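Probable arabinosyltransferase B (Mycobacterium tuberculosis H37Rv, PDB 7BVF) polymerises arabinose into the arabinan of the mycobacterial cell-wall arabinogalactan, acting as a membrane-embedded arabinosyltransferase. Local coordinates at residues A[361-371]-A[384-395]; A[644-655]-A[721-729]. One frame throughout, in Å; residues are numbered along the deposited sequence.

Interaction 1 of 2, residues A[361-371]-A[384-395]; sequences CWLLLSREVLP and YWAAAMVLLTAW
With CG of Trp-362 trans to the backbone N (chi1 170°), its indole swings over to helix 384-395, while CG of Tyr-384, trans to the carbonyl carbon (chi1 -83°), carries the phenol ring toward Ser-366 and Leu-370. The six-membered ring of the indole approaches the backbone of the small residues obliquely: CZ3 of Trp-362 lies 3.8 Å from CA of Ala-388, and CD2 of Leu-391 packs obliquely against CE3 of Trp-362 at 3.8 Å. Outside the pair, NE1 of Trp-362 is hydrogen-bonded to Asp-280, which probably helps fix the rotation of the ring. CD1 of Leu-370 sits over one face of Tyr-384, a CH-pi contact 4.2 Å from the ring centroid, and also meets CB of Ala-387 at 4.1 Å. At the edge of the same ring, O of Ser-366 approaches CE1 of Tyr-384 at 3.7 Å. Farther along, SG of Cys-361 lies obliquely beside Trp-395, 4.0 Å from its CH2. The axes run nearly antiparallel, at 156°, but stay 11.0 Å apart, so large side chains bridge the gap. This is an antiparallel pair of consecutive helices, probably part of the membrane-embedded helical core expected of the GT-C family.

Interaction 2 of 2, residues A[644-655]-A[721-729]; sequences NGWWYVSSYGVP and SMVAGIVRQ
One face of the Trp-646 indole carries SD of Met-722, a Met-aromatic contact 4.3 Å from the centroid of the five-membered ring and 21° off its normal; CG2 of Val-654, from the same loop, lies at the edge in the ring plane. Bends at chi2 and chi3 fold the Met-722 chain back, putting its sulfur over the indole and CE 3.6 Å from O of Ser-650. Gln-729 crosses Tyr-652, its amide plane turned 61° from the phenol ring, with NE2 of Gln-729 3.9 Å from CB of Tyr-652. The amide of Asn-644 points ND2 at OG of Ser-721 along a straight hydrogen bond of 3.3 Å, almost in the amide plane; Ser-721 OG is also hydrogen-bonded to O of Val-717, one turn back in its helix. At the end of helix 706-727, NE of Arg-728 hydrogen-bonds to O of Gly-653 at 2.8 Å, meeting a lone pair in the carbonyl plane, and NH2 of Arg-728 adds a weak bond to that oxygen. Between these ends the backbones close to 4.2 Å from CA of Gly-653 to CA of Gly-725; the positive phi of Gly-653 is a backbone conformation that favours glycine. Thus the loop is held by sulfur and ring within, while its outer side is tied by an arginine that probably polarises the carbonyl it grips.

Overall arrangement
Both contacts are largely buried, yet they join different kinds of elements. Interaction 1 pairs two neighbouring helices close in sequence and is mainly apolar across the pair, whereas interaction 2 sets an irregular loop against the C-terminal end of helix 706-727, mixing sulfur-aromatic packing with polar bonds and an exposed arginine. The centres of interactions 1 and 2 lie about 27 Å apart, and the nearest atoms of interactions 1 and 2 are about 8 Å apart, without touching; along the chain the first closes before the second opens. Helix 278-293 borders both: Thr-279 and Val-283 meet interaction 1, and Trp-290 and Ile-293 meet interaction 2. Interaction 1 also packs on helices 405-425 and 603-613.

Interaction 1 of 2, residues A[361-371]-A[384-395]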
# COMPACT_ATOMS: atom_id res chain seq x y z
N CYS A 361 21.25 27.29 -16.15
CA CYS A 361 19.91 27.57 -15.63
C CYS A 361 19.91 28.78 -14.72
O CYS A 361 19.02 29.63 -14.81
CB CYS A 361 19.35 26.36 -14.89
SG CYS A 361 18.88 24.97 -15.93
N TRP A 362 20.90 28.89 -13.84
CA TRP A 362 20.97 30.09 -13.00
C TRP A 362 21.23 31.33 -13.84
O TRP A 362 20.62 32.39 -13.60
CB TRP A 362 22.04 29.95 -11.93
CG TRP A 362 22.31 31.25 -11.22
CD1 TRP A 362 23.45 31.99 -11.26
CD2 TRP A 362 21.40 31.96 -10.37
NE1 TRP A 362 23.31 33.11 -10.49
CE2 TRP A 362 22.07 33.12 -9.93
CE3 TRP A 362 20.10 31.73 -9.93
CZ2 TRP A 362 21.47 34.04 -9.07
CZ3 TRP A 362 19.51 32.64 -9.08
CH2 TRP A 362 20.19 33.78 -8.66
N LEU A 363 22.12 31.24 -14.82
CA LEU A 363 22.43 32.39 -15.66
C LEU A 363 21.19 32.88 -16.40
O LEU A 363 20.97 34.09 -16.53
CB LEU A 363 23.54 32.05 -16.64
CG LEU A 363 23.94 33.17 -17.60
CD1 LEU A 363 24.98 34.06 -16.95
CD2 LEU A 363 24.46 32.59 -18.90
N LEU A 364 20.37 31.96 -16.90
CA LEU A 364 19.14 32.36 -17.59
C LEU A 364 18.11 32.90 -16.61
O LEU A 364 17.46 33.91 -16.87
CB LEU A 364 18.56 31.19 -18.37
CG LEU A 364 19.30 30.67 -19.60
CD1 LEU A 364 18.59 29.47 -20.15
CD2 LEU A 364 19.41 31.75 -20.65
N LEU A 365 17.95 32.23 -15.47
CA LEU A 365 16.92 32.60 -14.51
C LEU A 365 17.15 34.00 -13.95
O LEU A 365 16.23 34.82 -13.93
CB LEU A 365 16.89 31.57 -13.38
CG LEU A 365 15.62 31.37 -12.57
CD1 LEU A 365 14.58 30.69 -13.41
CD2 LEU A 365 15.94 30.54 -11.35
N SER A 366 18.37 34.29 -13.51
CA SER A 366 18.61 35.56 -12.84
C SER A 366 18.70 36.74 -13.79
O SER A 366 18.74 37.88 -13.33
CB SER A 366 19.90 35.48 -12.02
OG SER A 366 21.02 35.85 -12.79
N ARG A 367 18.74 36.50 -15.10
CA ARG A 367 19.01 37.57 -16.05
C ARG A 367 18.02 37.68 -17.20
O ARG A 367 18.13 38.62 -17.99
CB ARG A 367 20.42 37.42 -16.65
CG ARG A 367 21.48 38.16 -15.88
CD ARG A 367 22.81 37.47 -15.98
NE ARG A 367 23.80 38.11 -15.12
CZ ARG A 367 23.95 37.85 -13.82
NH1 ARG A 367 23.18 36.95 -13.23
NH2 ARG A 367 24.88 38.48 -13.12
N GLU A 368 17.07 36.75 -17.33
CA GLU A 368 16.10 36.87 -18.41
C GLU A 368 14.68 36.66 -17.91
O GLU A 368 13.73 37.17 -18.50
CB GLU A 368 16.44 35.86 -19.51
CG GLU A 368 17.47 36.36 -20.49
CD GLU A 368 18.25 35.23 -21.12
OE1 GLU A 368 17.62 34.28 -21.62
OE2 GLU A 368 19.50 35.27 -21.11
N VAL A 369 14.53 35.91 -16.82
CA VAL A 369 13.20 35.58 -16.32
C VAL A 369 12.78 36.51 -15.20
O VAL A 369 11.63 36.96 -15.17
CB VAL A 369 13.17 34.10 -15.87
CG1 VAL A 369 11.85 33.78 -15.19
CG2 VAL A 369 13.40 33.18 -17.04
N LEU A 370 13.67 36.84 -14.28
CA LEU A 370 13.30 37.67 -13.14
C LEU A 370 13.17 39.14 -13.51
O LEU A 370 12.24 39.80 -13.02
CB LEU A 370 14.31 37.50 -12.00
CG LEU A 370 14.30 36.14 -11.30
CD1 LEU A 370 15.01 36.23 -9.97
CD2 LEU A 370 12.89 35.64 -11.12
N PRO A 371 14.04 39.72 -14.36
CA PRO A 371 13.78 41.09 -14.82
C PRO A 371 12.72 41.15 -15.90
O PRO A 371 12.87 41.84 -16.90
CB PRO A 371 15.14 41.54 -15.35
CG PRO A 371 16.12 40.61 -14.78
CD PRO A 371 15.41 39.31 -14.69
N TYR A 384 15.80 37.62 -5.16
CA TYR A 384 16.95 36.94 -5.74
C TYR A 384 17.49 35.86 -4.81
O TYR A 384 17.85 34.77 -5.27
CB TYR A 384 18.04 37.96 -6.08
CG TYR A 384 17.81 38.63 -7.40
CD1 TYR A 384 18.41 38.16 -8.56
CD2 TYR A 384 16.98 39.73 -7.51
CE1 TYR A 384 18.19 38.76 -9.77
CE2 TYR A 384 16.76 40.35 -8.72
CZ TYR A 384 17.37 39.86 -9.85
OH TYR A 384 17.15 40.47 -11.06
N TRP A 385 17.53 36.14 -3.51
CA TRP A 385 18.00 35.12 -2.58
C TRP A 385 17.05 33.93 -2.53
O TRP A 385 17.49 32.78 -2.43
CB TRP A 385 18.20 35.72 -1.20
CG TRP A 385 19.48 36.46 -1.08
CD1 TRP A 385 19.65 37.81 -1.09
CD2 TRP A 385 20.79 35.89 -0.95
NE1 TRP A 385 20.98 38.12 -0.97
CE2 TRP A 385 21.70 36.96 -0.89
CE3 TRP A 385 21.27 34.58 -0.89
CZ2 TRP A 385 23.07 36.76 -0.75
CZ3 TRP A 385 22.63 34.39 -0.76
CH2 TRP A 385 23.51 35.46 -0.69
N ALA A 386 15.74 34.18 -2.61
CA ALA A 386 14.78 33.08 -2.62
C ALA A 386 14.94 32.22 -3.86
O ALA A 386 14.94 30.99 -3.77
CB ALA A 386 13.36 33.63 -2.54
N ALA A 387 15.10 32.85 -5.03
CA ALA A 387 15.31 32.09 -6.26
C ALA A 387 16.57 31.24 -6.16
O ALA A 387 16.55 30.05 -6.48
CB ALA A 387 15.37 33.03 -7.45
N ALA A 388 17.67 31.85 -5.72
CA ALA A 388 18.93 31.12 -5.61
C ALA A 388 18.81 29.92 -4.67
O ALA A 388 19.21 28.80 -5.01
CB ALA A 388 20.04 32.05 -5.13
N MET A 389 18.24 30.15 -3.49
CA MET A 389 18.19 29.09 -2.49
C MET A 389 17.24 27.96 -2.90
O MET A 389 17.54 26.79 -2.67
CB MET A 389 17.78 29.67 -1.14
CG MET A 389 18.88 30.48 -0.50
SD MET A 389 20.44 29.58 -0.52
CE MET A 389 21.61 30.92 -0.45
N VAL A 390 16.12 28.29 -3.53
CA VAL A 390 15.21 27.23 -3.97
C VAL A 390 15.82 26.45 -5.12
O VAL A 390 15.68 25.23 -5.20
CB VAL A 390 13.83 27.81 -4.33
CG1 VAL A 390 12.93 26.72 -4.85
CG2 VAL A 390 13.21 28.46 -3.12
N LEU A 391 16.54 27.14 -6.02
CA LEU A 391 17.23 26.43 -7.09
C LEU A 391 18.25 25.45 -6.53
O LEU A 391 18.34 24.30 -6.97
CB LEU A 391 17.91 27.42 -8.03
CG LEU A 391 18.86 26.88 -9.10
CD1 LEU A 391 18.10 26.38 -10.31
CD2 LEU A 391 19.84 27.95 -9.50
N LEU A 392 19.01 25.88 -5.52
CA LEU A 392 20.00 24.99 -4.92
C LEU A 392 19.34 23.80 -4.25
O LEU A 392 19.73 22.65 -4.48
CB LEU A 392 20.86 25.76 -3.91
CG LEU A 392 22.06 26.50 -4.49
CD1 LEU A 392 22.92 27.05 -3.38
CD2 LEU A 392 22.86 25.57 -5.38
N THR A 393 18.35 24.04 -3.39
CA THR A 393 17.75 22.93 -2.65
C THR A 393 16.86 22.04 -3.50
O THR A 393 16.47 20.97 -3.04
CB THR A 393 16.96 23.43 -1.44
OG1 THR A 393 15.76 24.07 -1.89
CG2 THR A 393 17.78 24.41 -0.63
N ALA A 394 16.51 22.45 -4.72
CA ALA A 394 15.81 21.56 -5.63
C ALA A 394 16.73 20.88 -6.63
O ALA A 394 16.35 19.85 -7.20
CB ALA A 394 14.72 22.31 -6.39
N TRP A 395 17.93 21.41 -6.85
CA TRP A 395 18.92 20.78 -7.71
C TRP A 395 19.83 19.83 -6.95
O TRP A 395 20.46 18.97 -7.58
CB TRP A 395 19.76 21.85 -8.40
CG TRP A 395 20.44 21.41 -9.65
CD1 TRP A 395 21.62 20.75 -9.76
CD2 TRP A 395 19.98 21.62 -10.99
NE1 TRP A 395 21.92 20.52 -11.08
CE2 TRP A 395 20.93 21.05 -11.85
CE3 TRP A 395 18.85 22.23 -11.54
CZ2 TRP A 395 20.78 21.07 -13.23
CZ3 TRP A 395 18.71 22.25 -12.91
CH2 TRP A 395 19.67 21.68 -13.74

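Interaction 2 of 2, residues A[644-655]-A[721-729]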
# COMPACT_ATOMS: atom_id res chain seq x y z
N ASN A 644 16.80 10.89 7.12
CA ASN A 644 17.80 11.69 6.41
C ASN A 644 18.61 10.82 5.45
O ASN A 644 19.82 10.98 5.30
CB ASN A 644 18.72 12.40 7.40
CG ASN A 644 19.62 13.41 6.75
OD1 ASN A 644 19.32 13.91 5.66
ND2 ASN A 644 20.73 13.72 7.39
N GLY A 645 17.95 9.86 4.80
CA GLY A 645 18.64 8.85 4.04
C GLY A 645 18.95 9.28 2.62
O GLY A 645 18.16 9.94 1.97
N TRP A 646 20.14 8.90 2.17
CA TRP A 646 20.56 9.04 0.78
C TRP A 646 20.71 7.66 0.16
O TRP A 646 20.40 6.63 0.77
CB TRP A 646 21.86 9.84 0.70
CG TRP A 646 21.81 11.16 1.40
CD1 TRP A 646 22.02 11.38 2.73
CD2 TRP A 646 21.54 12.43 0.82
NE1 TRP A 646 21.90 12.72 3.01
CE2 TRP A 646 21.60 13.39 1.85
CE3 TRP A 646 21.25 12.87 -0.48
CZ2 TRP A 646 21.38 14.74 1.63
CZ3 TRP A 646 21.04 14.21 -0.69
CH2 TRP A 646 21.10 15.13 0.35
N TRP A 647 21.21 7.63 -1.07
CA TRP A 647 21.25 6.41 -1.87
C TRP A 647 22.47 5.55 -1.57
O TRP A 647 23.10 5.69 -0.53
CB TRP A 647 21.18 6.75 -3.36
CG TRP A 647 19.79 7.15 -3.77
CD1 TRP A 647 19.39 8.38 -4.19
CD2 TRP A 647 18.62 6.33 -3.75
NE1 TRP A 647 18.04 8.37 -4.46
CE2 TRP A 647 17.55 7.12 -4.20
CE3 TRP A 647 18.38 5.00 -3.41
CZ2 TRP A 647 16.26 6.63 -4.31
CZ3 TRP A 647 17.09 4.51 -3.53
CH2 TRP A 647 16.05 5.32 -3.97
N TYR A 648 22.77 4.64 -2.50
CA TYR A 648 23.63 3.47 -2.31
C TYR A 648 24.88 3.70 -1.46
O TYR A 648 24.99 3.14 -0.37
CB TYR A 648 24.00 2.95 -3.70
CG TYR A 648 25.06 1.87 -3.78
CD1 TYR A 648 24.98 0.73 -3.01
CD2 TYR A 648 26.12 2.00 -4.66
CE1 TYR A 648 25.94 -0.25 -3.10
CE2 TYR A 648 27.08 1.03 -4.75
CZ TYR A 648 26.99 -0.09 -3.97
OH TYR A 648 27.96 -1.07 -4.07
N VAL A 649 25.80 4.55 -1.91
CA VAL A 649 27.04 4.80 -1.17
C VAL A 649 27.13 6.24 -0.70
O VAL A 649 28.17 6.65 -0.19
CB VAL A 649 28.28 4.41 -1.98
CG1 VAL A 649 28.46 2.91 -1.99
CG2 VAL A 649 28.17 4.93 -3.40
N SER A 650 26.08 7.02 -0.88
CA SER A 650 26.03 8.38 -0.38
C SER A 650 25.56 8.43 1.06
O SER A 650 25.58 9.51 1.67
CB SER A 650 25.12 9.23 -1.26
OG SER A 650 25.60 9.28 -2.58
N SER A 651 25.14 7.30 1.62
CA SER A 651 24.63 7.21 2.98
C SER A 651 25.69 6.75 3.97
O SER A 651 25.35 6.47 5.12
CB SER A 651 23.44 6.26 3.02
OG SER A 651 23.82 4.97 2.60
N TYR A 652 26.95 6.67 3.56
CA TYR A 652 28.02 6.20 4.43
C TYR A 652 28.44 7.34 5.34
O TYR A 652 29.23 8.20 4.96
CB TYR A 652 29.20 5.71 3.61
CG TYR A 652 29.03 4.34 3.00
CD1 TYR A 652 27.79 3.74 2.93
CD2 TYR A 652 30.12 3.66 2.48
CE1 TYR A 652 27.64 2.49 2.36
CE2 TYR A 652 29.98 2.42 1.92
CZ TYR A 652 28.74 1.84 1.86
OH TYR A 652 28.59 0.60 1.29
N GLY A 653 27.91 7.35 6.56
CA GLY A 653 28.36 8.25 7.60
C GLY A 653 27.38 9.34 7.98
O GLY A 653 27.55 9.95 9.04
N VAL A 654 26.37 9.60 7.16
CA VAL A 654 25.44 10.70 7.44
C VAL A 654 24.66 10.36 8.70
O VAL A 654 24.34 9.18 8.94
CB VAL A 654 24.52 10.97 6.24
CG1 VAL A 654 25.35 11.16 4.99
CG2 VAL A 654 23.53 9.86 6.04
N PRO A 655 24.38 11.34 9.56
CA PRO A 655 23.92 11.03 10.93
C PRO A 655 22.63 10.23 11.05
O PRO A 655 22.66 9.12 11.58
CB PRO A 655 23.76 12.42 11.54
CG PRO A 655 24.76 13.24 10.84
CD PRO A 655 24.72 12.77 9.42
N SER A 721 25.31 17.51 6.19
CA SER A 721 25.20 16.06 6.14
C SER A 721 26.42 15.43 5.47
O SER A 721 27.06 14.54 6.03
CB SER A 721 23.92 15.66 5.40
OG SER A 721 22.78 15.97 6.17
N MET A 722 26.76 15.89 4.26
CA MET A 722 27.87 15.30 3.54
C MET A 722 29.21 15.63 4.18
O MET A 722 30.13 14.81 4.17
CB MET A 722 27.85 15.75 2.08
CG MET A 722 26.49 15.66 1.42
SD MET A 722 25.56 14.17 1.83
CE MET A 722 26.37 12.96 0.80
N VAL A 723 29.35 16.83 4.75
CA VAL A 723 30.62 17.15 5.40
C VAL A 723 30.83 16.28 6.63
O VAL A 723 31.94 15.81 6.89
CB VAL A 723 30.69 18.65 5.75
CG1 VAL A 723 31.85 18.93 6.67
CG2 VAL A 723 30.81 19.47 4.48
N ALA A 724 29.77 16.03 7.41
CA ALA A 724 29.89 15.16 8.57
C ALA A 724 30.03 13.70 8.19
O ALA A 724 30.56 12.92 8.98
CB ALA A 724 28.67 15.34 9.48
N GLY A 725 29.55 13.31 7.00
CA GLY A 725 29.83 11.98 6.51
C GLY A 725 31.23 11.79 5.98
O GLY A 725 31.73 10.67 5.95
N ILE A 726 31.87 12.87 5.53
CA ILE A 726 33.26 12.79 5.09
C ILE A 726 34.20 12.81 6.28
O ILE A 726 35.19 12.08 6.31
CB ILE A 726 33.58 13.94 4.11
CG1 ILE A 726 32.85 13.73 2.78
CG2 ILE A 726 35.07 14.04 3.87
CD1 ILE A 726 33.17 14.78 1.77
N VAL A 727 33.92 13.65 7.28
CA VAL A 727 34.83 13.82 8.40
C VAL A 727 34.95 12.52 9.19
O VAL A 727 36.03 11.93 9.30
CB VAL A 727 34.38 14.99 9.30
CG1 VAL A 727 35.10 14.94 10.62
CG2 VAL A 727 34.65 16.30 8.61
N ARG A 728 33.84 12.06 9.77
CA ARG A 728 33.84 10.72 10.33
C ARG A 728 33.77 9.71 9.19
O ARG A 728 33.21 9.99 8.13
CB ARG A 728 32.68 10.55 11.31
CG ARG A 728 31.33 10.32 10.69
CD ARG A 728 30.25 10.47 11.75
NE ARG A 728 29.02 9.75 11.42
CZ ARG A 728 28.09 9.42 12.31
NH1 ARG A 728 28.24 9.75 13.58
NH2 ARG A 728 27.01 8.76 11.92
N GLN A 729 34.34 8.55 9.40
CA GLN A 729 34.22 7.62 8.26
C GLN A 729 35.24 7.94 7.20
O GLN A 729 34.91 7.92 6.09
CB GLN A 729 32.84 7.81 7.67
CG GLN A 729 32.09 6.51 7.50
CD GLN A 729 32.40 6.00 6.14
OE1 GLN A 729 32.80 6.75 5.30
NE2 GLN A 729 32.18 4.72 5.93